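Local atomic coordinates of invasion protein InvA (Salmonella enterica subsp. enterica serovar Typhimurium, PDB entry 3LW9), a protein that takes part in invasion of the intestinal epithelium as an inner-membrane component of type III secretion, represented here by part of its cytoplasmic domain. Residues A[4-9]-A[55-60]; A[12-17]-A[43-48]; A[25-30]-A[39-44]. The protein carries 2 engineered substitutions. All coordinates share one frame; numbering follows the deposited sequence.

Contact 1: A[4-9]-A[55-60]; sequences PLILLV and VLLINE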
# COMPACT_ATOMS: atom_id res chain seq x y z
N PRO A 4 -13.84 -0.17 -12.51
CA PRO A 4 -13.56 0.53 -11.26
C PRO A 4 -12.68 -0.24 -10.27
O PRO A 4 -12.71 -1.47 -10.25
CB PRO A 4 -14.95 0.72 -10.63
CG PRO A 4 -15.82 -0.29 -11.26
CD PRO A 4 -15.14 -0.87 -12.47
N LEU A 5 -11.91 0.49 -9.46
CA LEU A 5 -11.26 -0.07 -8.27
C LEU A 5 -12.28 -0.09 -7.14
O LEU A 5 -12.98 0.91 -6.91
CB LEU A 5 -10.09 0.80 -7.81
CG LEU A 5 -8.91 1.13 -8.71
CD1 LEU A 5 -7.82 1.74 -7.84
CD2 LEU A 5 -8.38 -0.05 -9.45
N ILE A 6 -12.36 -1.19 -6.41
CA ILE A 6 -13.29 -1.27 -5.29
C ILE A 6 -12.51 -1.40 -3.98
O ILE A 6 -11.60 -2.18 -3.89
CB ILE A 6 -14.22 -2.51 -5.38
CG1 ILE A 6 -14.98 -2.57 -6.72
CG2 ILE A 6 -15.18 -2.56 -4.20
CD1 ILE A 6 -15.79 -1.38 -7.04
N LEU A 7 -12.87 -0.59 -2.98
CA LEU A 7 -12.30 -0.73 -1.66
C LEU A 7 -13.41 -1.17 -0.73
O LEU A 7 -14.36 -0.40 -0.49
CB LEU A 7 -11.74 0.59 -1.18
CG LEU A 7 -10.60 1.23 -1.98
CD1 LEU A 7 -10.21 2.57 -1.32
CD2 LEU A 7 -9.41 0.29 -2.05
N LEU A 8 -13.28 -2.40 -0.23
CA LEU A 8 -14.06 -2.90 0.91
C LEU A 8 -13.53 -2.26 2.18
O LEU A 8 -12.32 -2.37 2.49
CB LEU A 8 -13.92 -4.39 1.04
CG LEU A 8 -14.63 -5.31 0.04
CD1 LEU A 8 -14.73 -4.65 -1.29
CD2 LEU A 8 -14.00 -6.66 -0.06
N VAL A 9 -14.44 -1.61 2.90
CA VAL A 9 -14.10 -0.86 4.08
C VAL A 9 -14.98 -1.27 5.27
O VAL A 9 -16.06 -1.87 5.09
CB VAL A 9 -14.17 0.66 3.84
CG1 VAL A 9 -13.24 1.08 2.69
CG2 VAL A 9 -15.60 1.12 3.57
N VAL A 55 -9.82 -3.85 1.86
CA VAL A 55 -9.50 -4.78 0.78
C VAL A 55 -9.65 -4.08 -0.58
O VAL A 55 -10.65 -3.43 -0.88
CB VAL A 55 -10.33 -6.07 0.87
CG1 VAL A 55 -9.93 -7.04 -0.25
CG2 VAL A 55 -10.12 -6.72 2.22
N LEU A 56 -8.59 -4.15 -1.39
CA LEU A 56 -8.61 -3.65 -2.74
C LEU A 56 -9.01 -4.74 -3.71
O LEU A 56 -8.34 -5.75 -3.80
CB LEU A 56 -7.23 -3.14 -3.13
CG LEU A 56 -7.01 -2.68 -4.58
CD1 LEU A 56 -7.96 -1.59 -5.05
CD2 LEU A 56 -5.57 -2.24 -4.73
N LEU A 57 -10.12 -4.53 -4.41
CA LEU A 57 -10.52 -5.38 -5.50
C LEU A 57 -10.32 -4.66 -6.82
O LEU A 57 -10.69 -3.48 -6.97
CB LEU A 57 -11.99 -5.76 -5.39
CG LEU A 57 -12.54 -6.10 -4.00
CD1 LEU A 57 -14.04 -6.43 -4.12
CD2 LEU A 57 -11.74 -7.27 -3.40
N ILE A 58 -9.82 -5.40 -7.80
CA ILE A 58 -9.87 -4.95 -9.18
C ILE A 58 -10.47 -6.03 -10.05
O ILE A 58 -10.05 -7.19 -9.98
CB ILE A 58 -8.47 -4.53 -9.64
CG1 ILE A 58 -8.13 -3.19 -8.97
CG2 ILE A 58 -8.38 -4.51 -11.14
CD1 ILE A 58 -7.06 -2.38 -9.66
N ASN A 59 -11.49 -5.66 -10.83
CA ASN A 59 -12.27 -6.60 -11.60
C ASN A 59 -12.85 -7.73 -10.74
O ASN A 59 -12.93 -8.86 -11.19
CB ASN A 59 -11.41 -7.17 -12.74
CG ASN A 59 -12.21 -7.53 -13.96
OD1 ASN A 59 -13.07 -6.78 -14.38
ND2 ASN A 59 -11.90 -8.68 -14.57
N GLU A 60 -13.24 -7.39 -9.51
CA GLU A 60 -13.80 -8.30 -8.51
C GLU A 60 -12.83 -9.37 -7.99
O GLU A 60 -13.24 -10.33 -7.33
CB GLU A 60 -15.10 -8.94 -8.99
CG GLU A 60 -16.24 -7.93 -9.28
CD GLU A 60 -16.66 -7.07 -8.07
OE1 GLU A 60 -16.47 -7.49 -6.91
OE2 GLU A 60 -17.21 -5.96 -8.30
O HOH W 1 -13.87 -3.62 -10.46
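Val55 and Leu8 are paired by two backbone hydrogen bonds. Leu8 N donates to Val55 O at 2.9 Å, and Val55 N gives its hydrogen back to Leu8 O at 3.0 Å. On the face they share with Ile6 and Leu57, Val55 CB packs against Leu8 CD2, the two side chains crossing at a slant. Val55 O, already bonded to Leu8 N, also takes a CA-H...O contact from Leu7 CA at 3.3 Å.

Leu56 follows as a non-hydrogen-bonded partner of Leu7. Its CG stands anti to the backbone N (chi1 175°), and from there Leu56 CD1 reaches Leu7 CD2 at 3.8 Å and also lies near Leu5 CB. Together, Leu5, Leu7 and Leu56 form an apolar cluster on this face of the sheet.

Leu57 returns to the face of Val55, Ile6 and Leu8. It forms the second hydrogen-bonded pair, with Ile6. Leu57 N meets Ile6 O at 2.8 Å, and Ile6 N meets Leu57 O at 2.9 Å with an almost straight N-H...O angle of 178°. Ile6 CB and Leu57 CB sit 3.9 Å apart. Leu57 CD1 presses on Leu8 CD1 at 3.4 Å, tighter than usual for carbons, and these two side chains cross at about a right angle.

At Asn59 the strand has ended. One water spans the gap between the backbones here. It donates to Pro4 O and weakly accepts from Asn59 N.

Strand 5-9 also bonds on its other edge to strand 41-45, running parallel to it. Strand 53-58 continues through the turn at Asn59 and Glu60 into strand 61-67, its antiparallel neighbour. The contact is thus the antiparallel central pair of a four-stranded mixed sheet in the InvA cytoplasmic domain.

Contact 2: A[12-17]-A[43-48]; sequences SRREDL and LRDGEG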
# COMPACT_ATOMS: atom_id res chain seq x y z
N SER A 12 -18.42 0.55 9.91
CA SER A 12 -18.47 1.72 10.78
C SER A 12 -17.64 2.90 10.25
O SER A 12 -17.78 3.99 10.79
CB SER A 12 -18.01 1.38 12.18
OG SER A 12 -16.65 1.08 12.18
N ARG A 13 -16.78 2.70 9.26
CA ARG A 13 -15.94 3.80 8.75
C ARG A 13 -16.42 4.38 7.41
O ARG A 13 -16.00 5.46 6.98
CB ARG A 13 -14.53 3.28 8.52
CG ARG A 13 -13.87 2.70 9.76
CD ARG A 13 -13.52 3.82 10.73
NE ARG A 13 -12.75 3.33 11.87
CZ ARG A 13 -12.23 4.09 12.83
NH1 ARG A 13 -12.33 5.41 12.78
NH2 ARG A 13 -11.54 3.52 13.81
N ARG A 14 -17.30 3.64 6.74
CA ARG A 14 -17.63 3.93 5.36
C ARG A 14 -18.13 5.36 5.21
O ARG A 14 -17.72 6.08 4.31
CB ARG A 14 -18.70 2.95 4.86
CG ARG A 14 -19.07 3.13 3.39
CD ARG A 14 -20.40 2.37 3.14
NE ARG A 14 -21.13 2.92 2.00
CZ ARG A 14 -20.84 2.66 0.74
NH1 ARG A 14 -19.86 1.82 0.44
NH2 ARG A 14 -21.55 3.21 -0.24
N GLU A 15 -19.04 5.80 6.08
CA GLU A 15 -19.61 7.14 5.91
C GLU A 15 -18.56 8.26 6.15
O GLU A 15 -18.50 9.26 5.42
CB GLU A 15 -20.88 7.32 6.76
CG GLU A 15 -21.86 8.34 6.19
CD GLU A 15 -22.86 7.79 5.10
OE1 GLU A 15 -22.55 6.81 4.35
OE2 GLU A 15 -23.96 8.41 5.01
N ASP A 16 -17.73 8.10 7.17
CA ASP A 16 -16.62 9.03 7.35
C ASP A 16 -15.69 9.11 6.14
O ASP A 16 -15.21 10.20 5.81
CB ASP A 16 -15.76 8.65 8.54
CG ASP A 16 -16.42 8.88 9.86
OD1 ASP A 16 -17.55 9.40 9.95
OD2 ASP A 16 -15.76 8.53 10.86
N LEU A 17 -15.38 7.97 5.53
CA LEU A 17 -14.53 7.94 4.35
C LEU A 17 -15.19 8.60 3.13
O LEU A 17 -14.51 9.28 2.36
CB LEU A 17 -14.07 6.52 4.02
CG LEU A 17 -13.27 5.84 5.14
CD1 LEU A 17 -12.99 4.36 4.76
CD2 LEU A 17 -11.95 6.60 5.42
N LEU A 43 -16.22 2.81 -2.84
CA LEU A 43 -16.18 2.20 -1.51
C LEU A 43 -17.38 1.27 -1.37
O LEU A 43 -18.46 1.60 -1.89
CB LEU A 43 -16.25 3.30 -0.46
CG LEU A 43 -14.94 3.96 -0.04
CD1 LEU A 43 -13.80 3.81 -1.03
CD2 LEU A 43 -15.18 5.40 0.32
N ARG A 44 -17.19 0.14 -0.69
CA ARG A 44 -18.27 -0.82 -0.34
C ARG A 44 -18.04 -1.37 1.08
O ARG A 44 -16.88 -1.51 1.55
CB ARG A 44 -18.34 -1.97 -1.35
CG ARG A 44 -18.73 -1.54 -2.75
CD ARG A 44 -20.17 -1.03 -2.84
NE ARG A 44 -20.65 -0.99 -4.23
CZ ARG A 44 -20.71 0.09 -5.00
NH1 ARG A 44 -20.31 1.29 -4.55
NH2 ARG A 44 -21.17 -0.01 -6.24
N ASP A 45 -19.13 -1.64 1.80
CA ASP A 45 -19.00 -2.22 3.12
C ASP A 45 -18.46 -3.61 2.97
O ASP A 45 -19.00 -4.41 2.19
CB ASP A 45 -20.35 -2.35 3.82
CG ASP A 45 -20.93 -1.01 4.27
OD1 ASP A 45 -20.22 -0.01 4.34
OD2 ASP A 45 -22.13 -0.98 4.55
N GLY A 46 -17.42 -3.93 3.73
CA GLY A 46 -16.89 -5.28 3.78
C GLY A 46 -17.52 -6.10 4.90
O GLY A 46 -17.30 -5.84 6.07
N GLU A 47 -18.26 -7.13 4.53
CA GLU A 47 -18.90 -8.02 5.49
C GLU A 47 -17.84 -8.70 6.35
O GLU A 47 -16.90 -9.29 5.81
CB GLU A 47 -19.72 -9.08 4.77
CG GLU A 47 -20.81 -8.55 3.86
CD GLU A 47 -21.67 -7.51 4.55
OE1 GLU A 47 -22.66 -7.88 5.22
OE2 GLU A 47 -21.34 -6.31 4.40
N GLY A 48 -17.96 -8.58 7.66
CA GLY A 48 -17.05 -9.26 8.59
C GLY A 48 -15.69 -8.63 8.68
O GLY A 48 -14.81 -9.11 9.41
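Arg14 reaches from the start of helix 14-19 across to the edge strand that holds Leu43 and Asp45. Arg14 CB and CG pass Asp45 OD1, the two side chains crossing at about a right angle; the place of this oxygen in the model is less sure. CG is anti to the backbone N (chi1 -177°), and the chain stays extended as far as NE, which carries the guanidinium over to the strand. The model puts Arg14 CD too near Asp45 OD1, so this approach is doubtful.

Arg14 NE and Asp45 OD1 make a long salt bridge at 3.9 Å, uncertain because the oxygen is less surely placed. The guanidinium and carboxylate planes stand 87° apart, so the two charged groups do not meet as a flat, two-bonded pair. At the tip, Arg14 NH1 gives a weak hydrogen bond to Leu43 O at 2.7 Å, with an N-H...O angle of 150°. This carbonyl lies at the guanidinium edge, near its plane, as does Arg44 CA.

Leu43 O has a second donor. Arg44 NH1 approaches Leu43 O at 3.3 Å, from above the carbonyl plane. The two arginines therefore converge on one backbone oxygen, which probably eases the closeness of their like charges.

Nearly one turn further along the helix, Leu17 CB packs on Leu43 CD2 at 4.0 Å.

NH2 of Arg14 also makes a weak, long ion pair with Glu18, further along its own helix. Leu17 and Arg14 both touch Val9 of strand 5-9, and Leu43 touches Leu7. Helix 14-19 therefore rests on two neighbouring parallel strands, 5-9 and 41-45.

Contact 3: A[25-30]-A[39-44]; sequences RMRSQF and PEVLLR. Engineered in segment 25-30: Met26 (natural residue Leu).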
# COMPACT_ATOMS: atom_id res chain seq x y z
N ARG A 25 -9.80 12.10 -3.32
CA ARG A 25 -8.43 12.34 -2.84
C ARG A 25 -7.46 11.41 -3.57
O ARG A 25 -6.40 11.81 -4.01
CB ARG A 25 -8.27 12.11 -1.33
CG ARG A 25 -8.91 13.13 -0.43
CD ARG A 25 -8.97 12.61 1.00
NE ARG A 25 -7.64 12.40 1.58
CZ ARG A 25 -7.11 13.13 2.57
NH1 ARG A 25 -7.78 14.13 3.12
NH2 ARG A 25 -5.89 12.83 3.02
N MSE A 26 -7.83 10.15 -3.68
CA MSE A 26 -6.97 9.19 -4.31
C MSE A 26 -6.72 9.40 -5.80
O MSE A 26 -5.58 9.31 -6.27
CB MSE A 26 -7.50 7.79 -4.05
CG MSE A 26 -6.60 7.20 -3.06
SE MSE A 26 -7.34 5.98 -1.92
CE MSE A 26 -8.91 5.57 -2.70
N ARG A 27 -7.80 9.64 -6.51
CA ARG A 27 -7.74 9.90 -7.92
C ARG A 27 -6.91 11.14 -8.24
O ARG A 27 -6.04 11.11 -9.12
CB ARG A 27 -9.18 9.96 -8.46
CG ARG A 27 -9.70 8.54 -8.71
CD ARG A 27 -11.21 8.35 -8.86
NE ARG A 27 -11.92 9.14 -9.88
CZ ARG A 27 -11.73 9.12 -11.20
NH1 ARG A 27 -10.78 8.39 -11.75
NH2 ARG A 27 -12.50 9.87 -11.98
N SER A 28 -7.13 12.19 -7.44
CA SER A 28 -6.43 13.47 -7.61
C SER A 28 -4.95 13.34 -7.33
O SER A 28 -4.12 13.79 -8.15
CB SER A 28 -7.07 14.54 -6.73
OG SER A 28 -8.40 14.78 -7.16
N GLN A 29 -4.60 12.68 -6.23
CA GLN A 29 -3.20 12.55 -5.89
C GLN A 29 -2.45 11.66 -6.86
O GLN A 29 -1.31 11.97 -7.21
CB GLN A 29 -2.98 12.07 -4.45
CG GLN A 29 -1.55 12.40 -3.96
CD GLN A 29 -1.28 13.93 -3.89
OE1 GLN A 29 -2.05 14.67 -3.31
NE2 GLN A 29 -0.18 14.37 -4.49
N PHE A 30 -3.06 10.55 -7.28
CA PHE A 30 -2.39 9.65 -8.22
C PHE A 30 -2.07 10.34 -9.56
O PHE A 30 -1.01 10.12 -10.16
CB PHE A 30 -3.24 8.41 -8.48
CG PHE A 30 -2.44 7.23 -8.98
CD1 PHE A 30 -1.64 6.49 -8.13
CD2 PHE A 30 -2.47 6.90 -10.32
CE1 PHE A 30 -0.92 5.44 -8.58
CE2 PHE A 30 -1.73 5.85 -10.79
CZ PHE A 30 -0.94 5.11 -9.92
N PRO A 39 -9.11 4.61 -12.63
CA PRO A 39 -10.54 4.54 -12.88
C PRO A 39 -11.30 5.02 -11.64
O PRO A 39 -10.67 5.41 -10.65
CB PRO A 39 -10.77 3.06 -13.14
CG PRO A 39 -9.71 2.37 -12.36
CD PRO A 39 -8.53 3.30 -12.31
N GLU A 40 -12.63 4.97 -11.67
CA GLU A 40 -13.40 5.38 -10.51
C GLU A 40 -13.07 4.45 -9.33
O GLU A 40 -12.77 3.26 -9.51
CB GLU A 40 -14.91 5.45 -10.78
CG GLU A 40 -15.65 4.14 -10.78
CD GLU A 40 -17.10 4.25 -11.26
OE1 GLU A 40 -17.72 5.32 -11.07
OE2 GLU A 40 -17.62 3.24 -11.79
N VAL A 41 -13.08 5.02 -8.15
CA VAL A 41 -12.80 4.31 -6.94
C VAL A 41 -14.11 4.29 -6.20
O VAL A 41 -14.67 5.37 -5.87
CB VAL A 41 -11.71 5.02 -6.11
CG1 VAL A 41 -11.59 4.36 -4.80
CG2 VAL A 41 -10.39 5.01 -6.88
N LEU A 42 -14.61 3.08 -5.95
CA LEU A 42 -15.85 2.89 -5.22
C LEU A 42 -15.57 2.26 -3.86
O LEU A 42 -14.79 1.32 -3.73
CB LEU A 42 -16.81 2.02 -6.01
CG LEU A 42 -17.16 2.53 -7.41
CD1 LEU A 42 -18.04 1.56 -8.16
CD2 LEU A 42 -17.82 3.91 -7.27
N LEU A 43 -16.22 2.81 -2.84
CA LEU A 43 -16.18 2.20 -1.51
C LEU A 43 -17.38 1.27 -1.37
O LEU A 43 -18.46 1.60 -1.89
CB LEU A 43 -16.25 3.30 -0.46
CG LEU A 43 -14.94 3.96 -0.04
CD1 LEU A 43 -13.80 3.81 -1.03
CD2 LEU A 43 -15.18 5.40 0.32
N ARG A 44 -17.19 0.14 -0.69
CA ARG A 44 -18.27 -0.82 -0.34
C ARG A 44 -18.04 -1.37 1.08
O ARG A 44 -16.88 -1.51 1.55
CB ARG A 44 -18.34 -1.97 -1.35
CG ARG A 44 -18.73 -1.54 -2.75
CD ARG A 44 -20.17 -1.03 -2.84
NE ARG A 44 -20.65 -0.99 -4.23
CZ ARG A 44 -20.71 0.09 -5.00
NH1 ARG A 44 -20.31 1.29 -4.55
NH2 ARG A 44 -21.17 -0.01 -6.24
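Arg27 and Val41 bring helix 22-34 against strand 41-45, the edge strand of the mixed sheet. This is the helix-on-sheet packing of a beta-alpha-beta unit: strand 5-9 leads through helices 14-19 and 22-34 to strand 41-45, which lies beside it and parallel.

Arg27 has the most surface buried here. Its aliphatic part does much of the touching: Arg27 CG and CD both lie 4.0 Å from CG2 of Val41, and the two side chains slide past each other in opposite directions. The arginine chain then bends at chi3 (54°), which turns the guanidinium toward the backbone of Pro39 and Glu40. Glu40 CA lies 3.9 Å above one face of the Arg27 guanidinium, offset toward its rim.

Val41 uses its other branch for the helix residue before Arg27. Met26 is an engineered selenomethionine where the natural residue is leucine. Met26 CE meets Val41 CG1 at 3.6 Å, and the side chains cross at about a right angle. Met26 also touches Leu7 of strand 5-9 and Tyr125 of helix 120-151, so this side of the contact is buried.

The one polar link across the pair is weak: Arg27 NH1 donates to Pro39 O at 3.2 Å, strongly bent, with an N-H...O angle of 122°.

All three contacts belong to one mixed sheet and the helices on it. Contact 1 joins strands within the sheet, and regular backbone hydrogen bonds hold it. Contacts 2 and 3 place successive helices, 14-19 and 22-34, against strand 41-45, contact 2 at Leu43 and beyond, contact 3 at Val41 and before it. Both rely on side chains and on weak arginine bonds to backbone carbonyls. Contact 3 is the more buried. Contacts 1 and 2 are only partly buried, and contact 2 adds a long, less certain salt bridge. Probable backbone hydrogen bonds, Leu7 N to Leu42 O and Val9 N to Arg44 O, join contact 1 to the strand the other two use.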